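Local coordinates for LPXTG-motif cell wall anchor domain protein (Mobiluncus mulieris, PDB 5U5O) that probably mediates bacterial adhesion as part of a giant surface protein, this piece comprising two Ig-like domains with internal covalent cross-links, at residues R34-E40 with D91-Y95; K175-W180 with R189-Y194. All coordinates share one frame; numbering follows the deposited sequence.

Contact 1: residues R34-E40 with D91-Y95; sequences RLYNVEE and DVKVY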
ATOM      1  N   ARG A  34       2.479  -7.441  25.674  1.00 12.02           N
ATOM      2  CA  ARG A  34       3.345  -8.264  26.529  1.00 12.31           C
ATOM      3  C   ARG A  34       3.814  -7.397  27.708  1.00 11.70           C
ATOM      4  O   ARG A  34       4.464  -6.376  27.499  1.00 14.11           O
ATOM      5  CB  ARG A  34       4.527  -8.765  25.705  1.00 13.32           C
ATOM      6  CG  ARG A  34       4.170  -9.425  24.378  1.00 14.41           C
ATOM      7  CD  ARG A  34       3.876 -10.896  24.549  1.00 13.65           C
ATOM      8  NE  ARG A  34       5.103 -11.691  24.771  1.00 12.89           N
ATOM      9  CZ  ARG A  34       5.140 -13.016  24.893  1.00 12.57           C
ATOM     10  NH1 ARG A  34       4.015 -13.722  24.781  1.00 13.28           N
ATOM     11  NH2 ARG A  34       6.286 -13.669  25.104  1.00 12.58           N
ATOM     12  N   LEU A  35       3.391  -7.799  28.899  1.00 12.54           N
ATOM     13  CA  LEU A  35       3.735  -7.070  30.118  1.00 12.26           C
ATOM     14  C   LEU A  35       4.854  -7.797  30.842  1.00 12.10           C
ATOM     15  O   LEU A  35       4.760  -8.980  31.122  1.00 14.61           O
ATOM     16  CB  LEU A  35       2.548  -6.956  31.035  1.00 11.97           C
ATOM     17  CG  LEU A  35       1.296  -6.317  30.419  1.00 13.40           C
ATOM     18  CD1 LEU A  35       0.145  -6.294  31.415  1.00 15.33           C
ATOM     19  CD2 LEU A  35       1.540  -4.917  29.881  1.00 14.04           C
ATOM     20  N   TYR A  36       5.938  -7.060  31.149  1.00 11.11           N
ATOM     21  CA  TYR A  36       7.203  -7.639  31.675  1.00 11.52           C
ATOM     22  C   TYR A  36       7.400  -7.280  33.139  1.00 11.54           C
ATOM     23  O   TYR A  36       7.349  -6.103  33.463  1.00 13.11           O
ATOM     24  CB  TYR A  36       8.396  -7.138  30.870  1.00 11.03           C
ATOM     25  CG  TYR A  36       8.247  -7.321  29.386  1.00 11.22           C
ATOM     26  CD1 TYR A  36       7.959  -8.570  28.855  1.00 11.98           C
ATOM     27  CD2 TYR A  36       8.408  -6.264  28.533  1.00 11.54           C
ATOM     28  CE1 TYR A  36       7.826  -8.755  27.496  1.00 12.19           C
ATOM     29  CE2 TYR A  36       8.246  -6.426  27.150  1.00 11.71           C
ATOM     30  CZ  TYR A  36       7.983  -7.688  26.661  1.00 11.70           C
ATOM     31  OH  TYR A  36       7.815  -7.869  25.287  1.00 13.16           O
ATOM     32  N   ASN A  37       7.472  -8.308  33.972  1.00 11.85           N
ATOM     33  CA  ASN A  37       7.842  -8.098  35.403  1.00 11.91           C
ATOM     34  C   ASN A  37       6.857  -7.176  36.106  1.00 12.02           C
ATOM     35  O   ASN A  37       7.242  -6.366  36.963  1.00 14.86           O
ATOM     36  CB  ASN A  37       9.309  -7.645  35.559  1.00 12.18           C
ATOM     37  CG  ASN A  37      10.255  -8.744  35.217  1.00 12.37           C
ATOM     38  OD1 ASN A  37       9.929  -9.923  35.301  1.00 14.38           O
ATOM     39  ND2 ASN A  37      11.500  -8.369  34.937  1.00 12.82           N
ATOM     40  N   VAL A  38       5.569  -7.359  35.794  1.00 12.05           N
ATOM     41  CA  VAL A  38       4.481  -6.698  36.467  1.00 12.01           C
ATOM     42  C   VAL A  38       4.043  -7.551  37.640  1.00 12.74           C
ATOM     43  O   VAL A  38       4.416  -8.720  37.754  1.00 14.82           O
ATOM     44  CB  VAL A  38       3.289  -6.430  35.504  1.00 12.08           C
ATOM     45  CG1 VAL A  38       3.614  -5.257  34.605  1.00 12.05           C
ATOM     46  CG2 VAL A  38       2.895  -7.658  34.672  1.00 11.41           C
ATOM     47  N   GLU A  39       3.225  -6.973  38.505  1.00 12.45           N
ATOM     48  CA  GLU A  39       2.841  -7.618  39.753  1.00 12.56           C
ATOM     49  C   GLU A  39       1.440  -8.241  39.619  1.00 12.08           C
ATOM     50  O   GLU A  39       0.459  -7.539  39.361  1.00 13.44           O
ATOM     51  CB  GLU A  39       2.856  -6.602  40.895  1.00 12.89           C
ATOM     52  CG  GLU A  39       2.516  -7.203  42.243  1.00 13.24           C
ATOM     53  CD  GLU A  39       2.712  -6.214  43.394  1.00 14.29           C
ATOM     54  OE1 GLU A  39       3.758  -5.518  43.450  1.00 16.54           O
ATOM     55  OE2 GLU A  39       1.817  -6.148  44.256  1.00 16.13           O
ATOM     56  N   GLU A  40       1.358  -9.532  39.903  1.00 12.41           N
ATOM     57  CA  GLU A  40       0.057 -10.218  39.945  1.00 12.04           C
ATOM     58  C   GLU A  40      -0.804  -9.584  41.024  1.00 12.28           C
ATOM     59  O   GLU A  40      -0.335  -9.304  42.134  1.00 14.15           O
ATOM     60  CB  GLU A  40       0.231 -11.714  40.200  1.00 12.84           C
ATOM     61  CG  GLU A  40       0.924 -12.444  39.057  1.00 13.97           C
ATOM     62  CD  GLU A  40       1.147 -13.926  39.303  1.00 15.18           C
ATOM     63  OE1 GLU A  40       0.592 -14.511  40.252  1.00 19.56           O
ATOM     64  OE2 GLU A  40       1.901 -14.522  38.514  1.00 17.92           O
ATOM     65  N   ASP A  91      15.031 -14.657  33.369  1.00 14.78           N
ATOM     66  CA  ASP A  91      13.934 -14.871  34.306  1.00 13.88           C
ATOM     67  C   ASP A  91      12.784 -13.884  34.185  1.00 13.92           C
ATOM     68  O   ASP A  91      11.915 -13.862  35.061  1.00 14.36           O
ATOM     69  CB  ASP A  91      14.465 -14.881  35.761  1.00 15.68           C
ATOM     70  CG  ASP A  91      14.945 -13.516  36.235  1.00 16.10           C
ATOM     71  OD1 ASP A  91      15.035 -12.567  35.436  1.00 16.92           O
ATOM     72  OD2 ASP A  91      15.304 -13.394  37.434  1.00 23.02           O
ATOM     73  N   VAL A  92      12.749 -13.076  33.117  1.00 12.84           N
ATOM     74  CA  VAL A  92      11.623 -12.161  32.929  1.00 12.01           C
ATOM     75  C   VAL A  92      10.277 -12.891  32.955  1.00 12.08           C
ATOM     76  O   VAL A  92      10.146 -13.963  32.371  1.00 13.89           O
ATOM     77  CB  VAL A  92      11.776 -11.314  31.640  1.00 11.38           C
ATOM     78  CG1 VAL A  92      11.718 -12.158  30.375  1.00 11.01           C
ATOM     79  CG2 VAL A  92      10.749 -10.199  31.584  1.00 11.07           C
ATOM     80  N   LYS A  93       9.329 -12.319  33.681  1.00 12.11           N
ATOM     81  CA  LYS A  93       7.979 -12.850  33.764  1.00 11.75           C
ATOM     82  C   LYS A  93       7.135 -12.049  32.788  1.00 11.44           C
ATOM     83  O   LYS A  93       7.024 -10.838  32.869  1.00 13.66           O
ATOM     84  CB  LYS A  93       7.428 -12.768  35.183  1.00 12.71           C
ATOM     85  CG  LYS A  93       8.184 -13.698  36.132  1.00 15.90           C
ATOM     86  CD  LYS A  93       7.703 -13.580  37.571  1.00 22.29           C
ATOM     87  CE  LYS A  93       8.614 -14.320  38.539  1.00 30.14           C
ATOM     88  NZ  LYS A  93       8.525 -15.796  38.396  1.00 37.02           N
ATOM     89  N   VAL A  94       6.499 -12.766  31.844  1.00 11.23           N
ATOM     90  CA  VAL A  94       5.714 -12.161  30.738  1.00 11.18           C
ATOM     91  C   VAL A  94       4.247 -12.526  30.881  1.00 11.90           C
ATOM     92  O   VAL A  94       3.939 -13.683  31.078  1.00 12.86           O
ATOM     93  CB  VAL A  94       6.233 -12.590  29.365  1.00 11.40           C
ATOM     94  CG1 VAL A  94       5.512 -11.822  28.261  1.00 11.78           C
ATOM     95  CG2 VAL A  94       7.734 -12.396  29.254  1.00 12.01           C
ATOM     96  N   TYR A  95       3.422 -11.496  30.896  1.00 12.18           N
ATOM     97  CA  TYR A  95       1.975 -11.656  30.943  1.00 11.91           C
ATOM     98  C   TYR A  95       1.374 -11.032  29.693  1.00 12.35           C
ATOM     99  O   TYR A  95       1.669  -9.889  29.359  1.00 17.18           O
ATOM    100  CB  TYR A  95       1.405 -10.996  32.175  1.00 11.94           C
ATOM    101  CG  TYR A  95       1.971 -11.563  33.453  1.00 11.59           C
ATOM    102  CD1 TYR A  95       3.192 -11.114  33.963  1.00 11.71           C
ATOM    103  CD2 TYR A  95       1.308 -12.568  34.153  1.00 11.96           C
ATOM    104  CE1 TYR A  95       3.713 -11.642  35.132  1.00 12.21           C
ATOM    105  CE2 TYR A  95       1.839 -13.087  35.338  1.00 12.92           C
ATOM    106  CZ  TYR A  95       3.047 -12.618  35.815  1.00 13.05           C
ATOM    107  OH  TYR A  95       3.559 -13.146  36.973  1.00 16.28           O
TER
HETATM  108  O   HOH W   1      13.815 -10.114  34.536  1.00 16.90           O
HETATM  109  O   HOH W   2      11.353 -11.776  36.874  1.00 23.34           O
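Y95 reaches from its strand past L35 and V38 to E40. Its CB lies 4.4 Å from L35 CB, the two residues forming an antiparallel hydrogen-bonded pair. With CG beside the backbone N (chi1 -59°), the ring turns along the 34-40 segment, where V38, pointing the opposite way alongside it, sets CG2 3.5 Å from Y95 CD1. Farther out, CZ and CE2 rest against E40 CG, and at the tip Y95 OH donates to E40 OE2 at 2.6 Å. That oxygen lies at the ring's edge, in its plane, and accepts through its anti lone pair; the carboxylate plane is turned 85° from the ring.

The backbone ladder joins strands 26-36 and 94-104, the two central strands of an antiparallel four-stranded sheet in the T-Q ester bond domain. L35 and Y95 exchange N-H...O bonds in both directions; two residues on, N37 N donates to K93 O (2.8 Å). N37 takes a left-handed backbone conformation, and its side chain supplies the next acceptor: OD1 receives K93 N at 3.0 Å, almost straight but 35° out of the carbonyl plane. Two waters tie this amide to D91, one linking ND2 to the carboxylate, which also forms a salt bridge with K1, the other linking OD1 to the backbone carbonyl.

In the Y36-V94 non-hydrogen-bonded pair, V94 CG2 meets the edge of the Y36 ring while CG1 lies over a face of the R34 guanidinium, 3.5 Å from NE. E84 binds both R34 and Y36 OH, and E96 takes a second salt bridge from R34.

Contact 2: residues K175-W180 with R189-Y194; sequences KTVTGW and RPEASY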
ATOM      1  N   LYS A 175       0.409  -3.895 -31.267  1.00 12.43           N
ATOM      2  CA  LYS A 175       0.385  -3.120 -32.521  1.00 11.31           C
ATOM      3  C   LYS A 175      -0.207  -3.939 -33.652  1.00 12.40           C
ATOM      4  O   LYS A 175       0.205  -5.069 -33.876  1.00 14.21           O
ATOM      5  CB  LYS A 175       1.791  -2.690 -32.958  1.00 11.53           C
ATOM      6  CG  LYS A 175       1.814  -1.708 -34.136  1.00 12.44           C
ATOM      7  CD  LYS A 175       1.105  -0.419 -33.767  1.00 13.62           C
ATOM      8  CE  LYS A 175       1.386   0.796 -34.614  1.00 14.25           C
ATOM      9  NZ  LYS A 175       0.756   0.731 -35.956  1.00 14.87           N
ATOM     10  N   THR A 176      -1.176  -3.363 -34.379  1.00 11.68           N
ATOM     11  CA  THR A 176      -1.697  -3.956 -35.637  1.00 11.95           C
ATOM     12  C   THR A 176      -1.523  -2.931 -36.735  1.00 12.01           C
ATOM     13  O   THR A 176      -1.282  -1.748 -36.497  1.00 12.25           O
ATOM     14  CB  THR A 176      -3.174  -4.377 -35.514  1.00 12.51           C
ATOM     15  OG1 THR A 176      -3.942  -3.243 -35.145  1.00 13.52           O
ATOM     16  CG2 THR A 176      -3.320  -5.444 -34.435  1.00 12.30           C
ATOM     17  N   VAL A 177      -1.739  -3.393 -37.980  1.00 12.22           N
ATOM     18  CA  VAL A 177      -1.525  -2.570 -39.180  1.00 11.05           C
ATOM     19  C   VAL A 177      -2.585  -2.927 -40.234  1.00 10.86           C
ATOM     20  O   VAL A 177      -2.827  -4.097 -40.442  1.00 13.06           O
ATOM     21  CB  VAL A 177      -0.119  -2.814 -39.803  1.00 11.40           C
ATOM     22  CG1 VAL A 177       0.063  -2.098 -41.139  1.00 12.97           C
ATOM     23  CG2 VAL A 177       0.984  -2.394 -38.843  1.00 11.08           C
ATOM     24  N   THR A 178      -3.107  -1.902 -40.885  1.00 11.30           N
ATOM     25  CA  THR A 178      -3.936  -2.102 -42.081  1.00 12.21           C
ATOM     26  C   THR A 178      -3.501  -1.094 -43.117  1.00 13.19           C
ATOM     27  O   THR A 178      -2.950  -0.049 -42.805  1.00 13.64           O
ATOM     28  CB  THR A 178      -5.446  -1.933 -41.777  1.00 13.74           C
ATOM     29  OG1 THR A 178      -5.705  -0.606 -41.313  1.00 15.23           O
ATOM     30  CG2 THR A 178      -5.910  -2.939 -40.764  1.00 14.32           C
ATOM     31  N   GLY A 179      -3.808  -1.399 -44.390  1.00 13.46           N
ATOM     32  CA  GLY A 179      -3.588  -0.437 -45.455  1.00 12.23           C
ATOM     33  C   GLY A 179      -2.188  -0.315 -46.029  1.00 12.95           C
ATOM     34  O   GLY A 179      -1.931   0.607 -46.794  1.00 15.01           O
ATOM     35  N   TRP A 180      -1.288  -1.229 -45.673  1.00 13.24           N
ATOM     36  CA  TRP A 180       0.094  -1.211 -46.188  1.00 13.49           C
ATOM     37  C   TRP A 180       0.106  -1.252 -47.716  1.00 14.17           C
ATOM     38  O   TRP A 180      -0.712  -1.969 -48.323  1.00 15.84           O
ATOM     39  CB  TRP A 180       0.883  -2.410 -45.654  1.00 14.57           C
ATOM     40  CG  TRP A 180       2.347  -2.298 -45.861  1.00 13.70           C
ATOM     41  CD1 TRP A 180       3.078  -2.786 -46.890  1.00 15.51           C
ATOM     42  CD2 TRP A 180       3.280  -1.685 -44.967  1.00 13.60           C
ATOM     43  NE1 TRP A 180       4.400  -2.482 -46.733  1.00 16.52           N
ATOM     44  CE2 TRP A 180       4.551  -1.812 -45.550  1.00 14.96           C
ATOM     45  CE3 TRP A 180       3.164  -1.009 -43.739  1.00 13.79           C
ATOM     46  CZ2 TRP A 180       5.707  -1.306 -44.937  1.00 15.08           C
ATOM     47  CZ3 TRP A 180       4.305  -0.506 -43.131  1.00 13.77           C
ATOM     48  CH2 TRP A 180       5.559  -0.660 -43.727  1.00 15.27           C
ATOM     49  N   ARG A 189       7.265  -4.783 -44.750  1.00 14.47           N
ATOM     50  CA  ARG A 189       6.199  -4.748 -43.756  1.00 13.51           C
ATOM     51  C   ARG A 189       6.545  -5.438 -42.421  1.00 14.25           C
ATOM     52  O   ARG A 189       6.330  -4.836 -41.380  1.00 15.69           O
ATOM     53  CB  ARG A 189       4.894  -5.298 -44.359  1.00 13.00           C
ATOM     54  CG  ARG A 189       3.693  -5.214 -43.441  1.00 12.08           C
ATOM     55  CD  ARG A 189       2.430  -5.670 -44.142  1.00 12.57           C
ATOM     56  NE  ARG A 189       1.328  -5.591 -43.200  1.00 13.61           N
ATOM     57  CZ  ARG A 189       0.032  -5.621 -43.532  1.00 15.16           C
ATOM     58  NH1 ARG A 189      -0.378  -5.729 -44.808  1.00 19.18           N
ATOM     59  NH2 ARG A 189      -0.867  -5.521 -42.566  1.00 16.79           N
ATOM     60  N   PRO A 190       7.102  -6.676 -42.440  1.00 15.61           N
ATOM     61  CA  PRO A 190       7.371  -7.353 -41.159  1.00 16.23           C
ATOM     62  C   PRO A 190       8.575  -6.776 -40.408  1.00 16.75           C
ATOM     63  O   PRO A 190       8.815  -7.146 -39.263  1.00 18.50           O
ATOM     64  CB  PRO A 190       7.665  -8.807 -41.541  1.00 19.13           C
ATOM     65  CG  PRO A 190       7.346  -8.928 -42.979  1.00 20.92           C
ATOM     66  CD  PRO A 190       7.270  -7.572 -43.602  1.00 15.21           C
ATOM     67  N   GLU A 191       9.322  -5.879 -41.049  1.00 15.27           N
ATOM     68  CA  GLU A 191      10.450  -5.205 -40.398  1.00 15.12           C
ATOM     69  C   GLU A 191      10.111  -3.816 -39.892  1.00 15.27           C
ATOM     70  O   GLU A 191      10.907  -3.212 -39.167  1.00 17.12           O
ATOM     71  CB  GLU A 191      11.639  -5.135 -41.356  1.00 16.80           C
ATOM     72  CG  GLU A 191      12.228  -6.494 -41.696  1.00 22.98           C
ATOM     73  CD  GLU A 191      12.672  -7.277 -40.473  1.00 28.09           C
ATOM     74  OE1 GLU A 191      13.145  -6.659 -39.484  1.00 32.43           O
ATOM     75  OE2 GLU A 191      12.548  -8.519 -40.492  1.00 35.45           O
ATOM     76  N   ALA A 192       8.926  -3.314 -40.197  1.00 14.51           N
ATOM     77  CA  ALA A 192       8.539  -2.006 -39.718  1.00 13.84           C
ATOM     78  C   ALA A 192       8.518  -2.038 -38.188  1.00 14.49           C
ATOM     79  O   ALA A 192       8.072  -3.013 -37.578  1.00 16.14           O
ATOM     80  CB  ALA A 192       7.173  -1.614 -40.256  1.00 12.79           C
ATOM     81  N   SER A 193       9.032  -0.965 -37.592  1.00 14.98           N
ATOM     82  CA  SER A 193       9.190  -0.858 -36.158  1.00 15.25           C
ATOM     83  C   SER A 193       8.522   0.403 -35.647  1.00 14.28           C
ATOM     84  O   SER A 193       8.844   1.492 -36.100  1.00 15.63           O
ATOM     85  CB  SER A 193      10.677  -0.813 -35.851  1.00 17.67           C
ATOM     86  OG  SER A 193      10.940  -0.565 -34.492  1.00 22.71           O
ATOM     87  N   TYR A 194       7.551   0.240 -34.755  1.00 12.71           N
ATOM     88  CA  TYR A 194       6.691   1.323 -34.322  1.00 11.89           C
ATOM     89  C   TYR A 194       7.048   1.709 -32.889  1.00 11.74           C
ATOM     90  O   TYR A 194       7.004   0.876 -31.985  1.00 13.64           O
ATOM     91  CB  TYR A 194       5.224   0.888 -34.452  1.00 11.92           C
ATOM     92  CG  TYR A 194       4.842   0.436 -35.882  1.00 12.57           C
ATOM     93  CD1 TYR A 194       4.591   1.379 -36.873  1.00 12.83           C
ATOM     94  CD2 TYR A 194       4.882  -0.904 -36.239  1.00 12.48           C
ATOM     95  CE1 TYR A 194       4.262   0.986 -38.168  1.00 13.14           C
ATOM     96  CE2 TYR A 194       4.516  -1.311 -37.548  1.00 12.46           C
ATOM     97  CZ  TYR A 194       4.277  -0.339 -38.494  1.00 12.93           C
ATOM     98  OH  TYR A 194       3.925  -0.663 -39.816  1.00 14.35           O
TER
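K175 NZ, joined covalently to CG of N288 in an isopeptide cross-link, lies over a face of the Y194 ring, 4.1 Å from its centroid and 13° off the normal. With NZ in an amide the formal lysine charge is lost, so this is not an ordinary cation-pi pair. The single N-H is directed instead to T176 O, in a long bond of 3.3 Å. Bends at chi2 and chi4 fold the chain over the phenol, bringing K175 CE to 3.7 Å from Y194 CG, so that the ring lies against both CE and NZ.

V177 packs next to the far end of the ring, its CG2 3.5 Å from Y194 OH. From another direction W180 brings CZ3 to 3.3 Å from that hydroxyl, while its CH2 meets A192 CB at 3.9 Å. R189 runs fully extended (chi1 -176°) along one face of the indole: CB makes a CH-pi contact 3.8 Å from the centroid of the five-membered ring, and NH1 ends 3.6 Å from W180 CB, the guanidinium turned 25° from the indole plane. A salt bridge from NE to E213 holds that end.

The K175, V177 and Y194 side chains meet between two sheets of the DUF5979 domain, from strand 150-178, paired with 281-291, and from strand 193-200. W180 and R189 sit on the adjoining turns, and helix 234-241 packs against W180, A192 and Y194.

Contact 1 and contact 2 lie on opposite sides of the chain's centre, their centres 74 Å apart and their nearest atoms about 56 Å apart. They belong to different domains arranged in series: R34-E40 with D91-Y95 in the T-Q ester bond domain, K175-W180 with R189-Y194 in the DUF5979 domain. Strand 150-178, interrupted by a bulge or short loop, runs through both, pairing with 118-127 in the first domain and reaching contact 2 at its end. Contact 1 joins neighbouring strands within one sheet, whereas contact 2 joins two sheets. The second also includes one end of the K175-N288 cross-link, and its strand 193-200 ends at C200, which is disulfide-bonded to C228.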